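PDB 3GWK: ESAT-6-like protein SAG1039 from Streptococcus agalactiae serogroup V, which is of unknown function but belongs to the WXG100 (ESAT-6-like) family, whose members are typically secreted through type VII (ESX) systems, and forms a homodimer. Local coordinates for residues E12-A17 with K80-I85; Q18-G23 with E72-Q77. One frame throughout, in Å; residues are numbered along the deposited sequence.

Interaction 1 of 2, residues E12-A17 with K80-I85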
# COMPACT_ATOMS: atom_id res chain seq x y z
N GLU A 12 13.83 -3.54 20.36
CA GLU A 12 13.91 -2.81 19.12
C GLU A 12 13.35 -3.61 17.96
O GLU A 12 12.66 -3.07 17.10
CB GLU A 12 15.32 -2.39 18.81
CG GLU A 12 15.81 -1.27 19.74
CD GLU A 12 17.28 -0.92 19.54
OE1 GLU A 12 18.09 -1.85 19.40
OE2 GLU A 12 17.60 0.28 19.59
N LEU A 13 13.65 -4.92 17.91
CA LEU A 13 13.13 -5.77 16.88
C LEU A 13 11.57 -5.76 16.92
O LEU A 13 10.92 -5.68 15.91
CB LEU A 13 13.66 -7.18 17.05
CG LEU A 13 15.12 -7.37 16.69
CD1 LEU A 13 15.70 -8.64 17.27
CD2 LEU A 13 15.31 -7.34 15.24
N ARG A 14 10.98 -5.82 18.12
CA ARG A 14 9.54 -5.81 18.28
C ARG A 14 8.93 -4.48 17.86
O ARG A 14 7.89 -4.43 17.22
CB ARG A 14 9.19 -6.17 19.74
CG ARG A 14 9.47 -7.64 20.01
CD ARG A 14 9.43 -7.92 21.49
NE ARG A 14 9.70 -9.36 21.70
CZ ARG A 14 10.37 -9.84 22.73
NH1 ARG A 14 10.80 -9.04 23.68
NH2 ARG A 14 10.63 -11.14 22.77
N SER A 15 9.63 -3.38 18.16
CA SER A 15 9.09 -2.08 17.77
C SER A 15 9.13 -1.93 16.23
O SER A 15 8.18 -1.44 15.61
CB SER A 15 10.00 -1.02 18.34
OG SER A 15 9.80 -0.98 19.72
N SER A 16 10.19 -2.42 15.58
CA SER A 16 10.25 -2.42 14.13
C SER A 16 9.19 -3.28 13.56
O SER A 16 8.48 -2.87 12.64
CB SER A 16 11.65 -2.82 13.67
OG SER A 16 12.63 -1.86 13.96
N ALA A 17 9.00 -4.50 14.12
CA ALA A 17 8.00 -5.41 13.63
C ALA A 17 6.63 -4.79 13.55
O ALA A 17 5.89 -4.98 12.63
CB ALA A 17 7.96 -6.69 14.52
N LYS A 80 9.90 -13.41 15.80
CA LYS A 80 10.49 -14.72 16.14
C LYS A 80 11.93 -14.59 16.55
O LYS A 80 12.39 -15.26 17.48
CB LYS A 80 10.25 -15.68 15.01
CG LYS A 80 8.76 -16.06 14.95
CD LYS A 80 8.37 -16.81 13.71
CE LYS A 80 6.84 -17.03 13.59
NZ LYS A 80 6.38 -17.95 14.65
N VAL A 81 12.69 -13.78 15.81
CA VAL A 81 14.09 -13.54 16.13
C VAL A 81 14.20 -12.87 17.52
O VAL A 81 15.03 -13.28 18.30
CB VAL A 81 14.77 -12.78 15.02
CG1 VAL A 81 16.14 -12.29 15.43
CG2 VAL A 81 14.84 -13.61 13.78
N ALA A 82 13.34 -11.89 17.79
CA ALA A 82 13.36 -11.24 19.08
C ALA A 82 13.17 -12.26 20.21
O ALA A 82 13.88 -12.25 21.21
CB ALA A 82 12.28 -10.18 19.18
N ASP A 83 12.20 -13.19 20.03
CA ASP A 83 11.97 -14.19 21.07
C ASP A 83 13.17 -15.08 21.27
O ASP A 83 13.56 -15.44 22.38
CB ASP A 83 10.78 -15.08 20.71
CG ASP A 83 9.43 -14.44 20.97
OD1 ASP A 83 9.40 -13.42 21.64
OD2 ASP A 83 8.43 -14.98 20.50
N ILE A 84 13.81 -15.48 20.16
CA ILE A 84 15.01 -16.36 20.27
C ILE A 84 16.14 -15.63 20.98
O ILE A 84 16.84 -16.22 21.84
CB ILE A 84 15.44 -16.86 18.89
CG1 ILE A 84 14.39 -17.82 18.31
CG2 ILE A 84 16.78 -17.52 18.95
CD1 ILE A 84 14.48 -18.01 16.82
N ILE A 85 16.35 -14.38 20.65
CA ILE A 85 17.41 -13.63 21.30
C ILE A 85 17.08 -13.44 22.80
O ILE A 85 17.97 -13.62 23.66
CB ILE A 85 17.68 -12.28 20.63
CG1 ILE A 85 18.19 -12.54 19.22
CG2 ILE A 85 18.63 -11.43 21.42
CD1 ILE A 85 18.36 -11.28 18.36
O HOH W 1 8.67 -11.23 19.86
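Leu13 and Arg14 meet Ala82 and its neighbours near the open end of the two-helix hairpin of a WXG100 subunit, where the segments 12-17 and 80-85 of helices 10-44 and 51-95 run almost antiparallel (167°), their axes approaching to 9.0 Å. Leu13 sits directly opposite Ala82, CB to CB at 3.9 Å. From there its CD1 goes on over the second helix, meeting CD1 of Ile85 at 3.9 Å and, slightly farther off, CG1 of Val81. The Leu13 and Ile85 side chains cross at about a right angle, methyl against methyl.

Arg14 carries the polar half. Its CG lies anti to the carbonyl carbon, and the chain runs extended from CG to NE, which brings NE to 3.7 Å from CB of Ala82; that CB lies against one face of the guanidinium. At the edge of the group, NH2 donates to OD1 of Asp83 in a 2.8 Å salt bridge. This bond is bent, 144° at the hydrogen; of the carboxylate only OD1 meets NH2, with the guanidinium and carboxylate planes 55° apart. A water in the guanidinium plane accepts from NE at 2.8 Å and donates to the same OD1, giving that oxygen two donors. NH1 forms a salt bridge with Glu86, so Arg14 spans two acids on successive turns.

Around this pairing, Leu13 also touches Leu8 and Leu78, Ala82 touches Pro10, and Ile6 of the N-terminal segment lies against Val81 and Ile85. Nearby, on helix 10-44, Ser16 hydrogen-bonds Glu37 of the second subunit.

Interaction 2 of 2, residues Q18-G23 with E72-Q77. With SO4 (sulfate ion), chain C.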
# COMPACT_ATOMS: atom_id res chain seq x y z
N GLN A 18 6.26 -4.06 14.59
CA GLN A 18 4.94 -3.46 14.65
C GLN A 18 4.70 -2.54 13.44
O GLN A 18 3.58 -2.47 12.92
CB GLN A 18 4.72 -2.66 15.94
CG GLN A 18 3.49 -1.85 16.02
CD GLN A 18 2.24 -2.65 15.90
OE1 GLN A 18 2.14 -3.79 16.30
NE2 GLN A 18 1.24 -2.03 15.29
N LYS A 19 5.74 -1.81 13.03
CA LYS A 19 5.61 -0.89 11.87
C LYS A 19 5.24 -1.72 10.62
O LYS A 19 4.49 -1.27 9.75
CB LYS A 19 6.90 -0.11 11.68
CG LYS A 19 7.30 0.74 12.90
CD LYS A 19 8.70 1.33 12.80
CE LYS A 19 9.21 1.66 14.21
NZ LYS A 19 10.60 2.22 14.17
N TYR A 20 5.88 -2.91 10.47
CA TYR A 20 5.63 -3.71 9.30
C TYR A 20 4.23 -4.30 9.31
O TYR A 20 3.54 -4.28 8.27
CB TYR A 20 6.67 -4.84 9.17
CG TYR A 20 8.03 -4.35 8.72
CD1 TYR A 20 8.95 -3.91 9.64
CD2 TYR A 20 8.38 -4.34 7.39
CE1 TYR A 20 10.22 -3.42 9.23
CE2 TYR A 20 9.65 -3.85 6.97
CZ TYR A 20 10.52 -3.41 7.89
OH TYR A 20 11.73 -2.95 7.51
N THR A 21 3.77 -4.78 10.46
CA THR A 21 2.45 -5.35 10.43
C THR A 21 1.37 -4.23 10.23
O THR A 21 0.38 -4.44 9.54
CB THR A 21 2.13 -6.18 11.68
OG1 THR A 21 0.95 -6.92 11.48
CG2 THR A 21 2.06 -5.44 12.95
N ALA A 22 1.57 -3.08 10.89
CA ALA A 22 0.62 -2.02 10.70
C ALA A 22 0.61 -1.59 9.22
O ALA A 22 -0.46 -1.34 8.64
CB ALA A 22 0.99 -0.82 11.56
N GLY A 23 1.78 -1.49 8.58
CA GLY A 23 1.80 -1.10 7.16
C GLY A 23 1.18 -2.15 6.29
O GLY A 23 0.48 -1.83 5.33
N GLU A 72 4.04 -8.40 6.29
CA GLU A 72 3.63 -9.28 7.36
C GLU A 72 4.68 -10.40 7.64
O GLU A 72 4.94 -10.74 8.79
CB GLU A 72 2.29 -9.85 7.06
CG GLU A 72 1.80 -10.76 8.20
CD GLU A 72 1.73 -10.02 9.59
OE1 GLU A 72 1.42 -8.81 9.59
OE2 GLU A 72 1.87 -10.71 10.66
N ASP A 73 5.30 -10.93 6.57
CA ASP A 73 6.34 -11.94 6.75
C ASP A 73 7.47 -11.35 7.52
O ASP A 73 8.05 -12.01 8.44
CB ASP A 73 6.75 -12.41 5.33
CG ASP A 73 7.61 -13.65 5.31
OD1 ASP A 73 7.61 -14.37 6.31
OD2 ASP A 73 8.26 -13.95 4.28
N ILE A 74 7.88 -10.10 7.23
CA ILE A 74 8.95 -9.45 7.92
C ILE A 74 8.58 -9.25 9.40
O ILE A 74 9.38 -9.55 10.29
CB ILE A 74 9.40 -8.14 7.25
CG1 ILE A 74 10.09 -8.39 5.89
CG2 ILE A 74 10.31 -7.38 8.14
CD1 ILE A 74 10.31 -7.12 5.08
N ASN A 75 7.35 -8.81 9.70
CA ASN A 75 6.88 -8.73 11.10
C ASN A 75 7.10 -10.07 11.79
O ASN A 75 7.70 -10.13 12.87
CB ASN A 75 5.41 -8.39 11.06
CG ASN A 75 4.77 -8.52 12.41
OD1 ASN A 75 5.25 -7.92 13.39
ND2 ASN A 75 3.72 -9.29 12.51
N GLN A 76 6.67 -11.16 11.19
CA GLN A 76 6.78 -12.47 11.85
C GLN A 76 8.24 -12.81 12.06
O GLN A 76 8.55 -13.35 13.14
CB GLN A 76 6.17 -13.51 10.96
CG GLN A 76 4.64 -13.40 10.89
CD GLN A 76 3.96 -13.57 12.24
OE1 GLN A 76 4.37 -14.43 13.02
NE2 GLN A 76 2.97 -12.71 12.54
N GLN A 77 9.11 -12.56 11.12
CA GLN A 77 10.53 -12.92 11.30
C GLN A 77 11.11 -12.15 12.44
O GLN A 77 11.84 -12.72 13.26
CB GLN A 77 11.37 -12.62 10.05
CG GLN A 77 10.96 -13.28 8.75
CD GLN A 77 10.60 -14.66 8.96
OE1 GLN A 77 11.43 -15.50 9.48
NE2 GLN A 77 9.33 -14.97 8.66
S SO4 C . 7.33 -18.24 9.52
O1 SO4 C . 6.35 -17.13 9.74
O2 SO4 C . 7.83 -18.69 10.82
O3 SO4 C . 6.72 -19.36 8.76
O4 SO4 C . 8.43 -17.77 8.75
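Tyr20 presents a ring face to Ile74, while Thr21, the next residue, turns its hydroxyl to the carboxylate of Glu72 and rests its CB and CG2 against Asn75; the contact joins the antiparallel helices 10-44 and 51-95 of the WXG100 hairpin beside the dimer partner. The CG2 methyl of Ile74 stands over the centre of the ring in a CH-pi contact, 3.6 Å from the centroid and 10° off the normal; CD1 of Ile74 touches CE2 on the same ring. The phenol oxygen is held by Gln38 of the second subunit, whose Ile41 also packs on Tyr20.

Thr21 and Glu72 lie side by side, pointing the same way. With OG1 anti to the backbone N (chi1 -168°), the hydroxyl donates to the syn lone pair of Glu72 OE1 at 2.7 Å, and OG1 is also bonded to Gln25. The other carboxylate oxygen, OE2, takes two amides of its own helix: NE2 of Gln76 comes in nearly straight, at 3.0 Å and 172°, whereas ND2 of Asn75 approaches from above the carboxylate plane. Asn75 crosses Thr21 obliquely, ND2 lying 3.6 Å from CB of Thr21. On a separate side of helix 51-95, Gln77 NE2 binds a sulfate, probably from the crystallisation liquor.

Three donors thus fix the rotation of the Glu72 carboxylate and would be expected to favour its ionised form, so a network of polar side chains lies next to the apolar Tyr20-Ile74 contact.

Overall arrangement
From the N terminus, the chain passes through residues 12-17 and then directly into 18-23 on helix 10-44, turns at the far end of the hairpin, and returns along helix 51-95 to reach 72-77 before 80-85. Interaction 1 therefore closes the longer loop, with 62 residues between its segments, and interaction 2 lies within it, closing one of 48. Their centres are 11 Å apart, and they meet where Ala17 O packs on Asn75 OD1 at 3.1 Å. Both join the same two helices: interaction 1 toward the open end of the hairpin, interaction 2 close to the centre of the folded chain, where more residues come within reach of the second subunit in the four-helix bundle.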